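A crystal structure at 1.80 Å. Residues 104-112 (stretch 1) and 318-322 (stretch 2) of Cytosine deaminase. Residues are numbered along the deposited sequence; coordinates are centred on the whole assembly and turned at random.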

# COMPACT_ATOMS: atom_id res chain seq x y z
N GLY A 104 -17.27 -12.32 -4.56
CA GLY A 104 -16.34 -13.44 -4.61
C GLY A 104 -14.93 -13.07 -4.19
O GLY A 104 -14.30 -13.79 -3.41
N MET A 105 -14.44 -11.94 -4.69
CA MET A 105 -13.12 -11.43 -4.30
C MET A 105 -13.06 -11.13 -2.82
O MET A 105 -12.03 -11.35 -2.18
CB MET A 105 -12.78 -10.13 -5.04
CG MET A 105 -12.71 -10.20 -6.55
SD MET A 105 -12.20 -8.55 -7.14
CE MET A 105 -12.96 -8.57 -8.76
N LEU A 106 -14.13 -10.56 -2.28
CA LEU A 106 -14.15 -10.19 -0.86
C LEU A 106 -14.13 -11.45 0.00
O LEU A 106 -13.41 -11.52 1.00
CB LEU A 106 -15.35 -9.31 -0.52
CG LEU A 106 -15.39 -7.93 -1.19
CD1 LEU A 106 -16.79 -7.32 -1.10
CD2 LEU A 106 -14.36 -7.00 -0.54
N ARG A 107 -14.93 -12.44 -0.39
CA ARG A 107 -14.96 -13.75 0.26
C ARG A 107 -13.57 -14.38 0.26
O ARG A 107 -13.13 -14.95 1.27
CB ARG A 107 -15.96 -14.67 -0.46
CG ARG A 107 -16.05 -16.12 0.06
CD ARG A 107 -15.10 -17.06 -0.68
NE ARG A 107 -15.03 -16.79 -2.12
CZ ARG A 107 -15.88 -17.26 -3.01
NH1 ARG A 107 -16.88 -18.05 -2.63
NH2 ARG A 107 -15.73 -16.96 -4.30
N ASP A 108 -12.88 -14.30 -0.88
CA ASP A 108 -11.53 -14.85 -0.99
C ASP A 108 -10.59 -14.25 0.04
O ASP A 108 -9.63 -14.90 0.46
CB ASP A 108 -10.95 -14.63 -2.39
CG ASP A 108 -11.57 -15.55 -3.43
OD1 ASP A 108 -12.24 -16.54 -3.06
OD2 ASP A 108 -11.37 -15.27 -4.64
N PHE A 109 -10.87 -13.02 0.45
CA PHE A 109 -10.01 -12.34 1.41
C PHE A 109 -10.61 -12.24 2.82
O PHE A 109 -10.21 -11.37 3.61
CB PHE A 109 -9.58 -10.97 0.87
CG PHE A 109 -8.53 -11.06 -0.19
CD1 PHE A 109 -7.22 -11.36 0.15
CD2 PHE A 109 -8.86 -10.87 -1.53
CE1 PHE A 109 -6.23 -11.45 -0.84
CE2 PHE A 109 -7.89 -10.95 -2.52
CZ PHE A 109 -6.57 -11.24 -2.17
N GLY A 110 -11.55 -13.13 3.14
CA GLY A 110 -12.05 -13.26 4.50
C GLY A 110 -13.14 -12.31 4.94
O GLY A 110 -13.47 -12.23 6.12
N VAL A 111 -13.73 -11.59 3.99
CA VAL A 111 -14.79 -10.64 4.33
C VAL A 111 -16.14 -11.33 4.38
O VAL A 111 -16.55 -11.96 3.41
CB VAL A 111 -14.87 -9.50 3.30
CG1 VAL A 111 -16.06 -8.62 3.61
CG2 VAL A 111 -13.57 -8.70 3.31
N GLN A 112 -16.85 -11.21 5.51
CA GLN A 112 -18.18 -11.80 5.63
C GLN A 112 -19.27 -10.76 5.91
O GLN A 112 -20.45 -11.09 5.98
CB GLN A 112 -18.20 -12.87 6.72
CG GLN A 112 -17.38 -14.12 6.41
CD GLN A 112 -17.65 -15.24 7.41
OE1 GLN A 112 -18.78 -15.38 7.89
NE2 GLN A 112 -16.62 -16.02 7.74
N GLY A 318 -7.90 -2.43 -7.10
CA GLY A 318 -8.76 -3.13 -6.15
C GLY A 318 -8.78 -4.64 -6.37
O GLY A 318 -8.85 -5.11 -7.50
N ASN A 319 -8.72 -5.41 -5.28
CA ASN A 319 -8.72 -6.86 -5.41
C ASN A 319 -9.50 -7.58 -4.31
O ASN A 319 -9.54 -8.82 -4.27
CB ASN A 319 -7.29 -7.42 -5.49
CG ASN A 319 -6.47 -7.12 -4.23
OD1 ASN A 319 -7.01 -6.73 -3.20
ND2 ASN A 319 -5.16 -7.30 -4.32
N GLY A 320 -10.12 -6.80 -3.43
CA GLY A 320 -10.91 -7.36 -2.34
C GLY A 320 -10.18 -7.48 -1.01
O GLY A 320 -10.79 -7.82 0.01
N ASN A 321 -8.87 -7.20 -1.01
CA ASN A 321 -8.03 -7.45 0.18
C ASN A 321 -7.95 -6.25 1.13
O ASN A 321 -7.21 -5.30 0.88
CB ASN A 321 -6.63 -7.88 -0.24
CG ASN A 321 -5.74 -8.25 0.95
OD1 ASN A 321 -6.22 -8.48 2.06
ND2 ASN A 321 -4.44 -8.33 0.71
N ILE A 322 -8.70 -6.30 2.23
CA ILE A 322 -8.75 -5.19 3.18
C ILE A 322 -7.41 -4.96 3.91
O ILE A 322 -7.14 -3.86 4.41
CB ILE A 322 -9.90 -5.37 4.22
CG1 ILE A 322 -10.24 -4.04 4.90
CG2 ILE A 322 -9.54 -6.43 5.25
CD1 ILE A 322 -11.42 -3.31 4.29
O HOH W 1 -7.38 -10.39 3.80
O HOH W 2 -10.34 -8.46 2.73

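Stretch 2, an irregular segment, passes the C-terminal end of a helix and the turn that follows it in stretch 1. No direct hydrogen bond joins them; van der Waals packing and two waters do.

Gly-318 makes little contact, but its backbone angles by themselves call for glycine. At Asn-319 the carbonyl O makes the closest contacts: it lies 3.6 Å from Met-105 CB and 3.2 Å from Phe-109 CE2. Its side-chain OD1 accepts a hydrogen bond from Asn-321 N (2.9 Å), bridging across Gly-320, while ND2 is bonded elsewhere in the structure.

The closest pair of CA atoms is Gly-320 CA and Leu-106 CA, 4.5 Å apart. A CB on Gly-320 would lie 2.7 Å from Met-105 O, a clash, and at these backbone angles it would also be jammed against Asn-319 O, which by itself calls for glycine. Gly-320 O meets nonpolar carbon, 3.7 Å from Leu-106 CD2 and 3.5 Å from Phe-109 CB. One water donates to both Gly-320 O and Phe-109 O; the same water accepts from Ile-322 N.

Asn-321 lays its CB over the face of the Phe-109 ring, 3.5 Å from the centroid, a CH-pi contact. Its polar end caps the helix that follows, and a second water donates to its OD1 and to Phe-109 O. Ile-322 joins the water network through its backbone N.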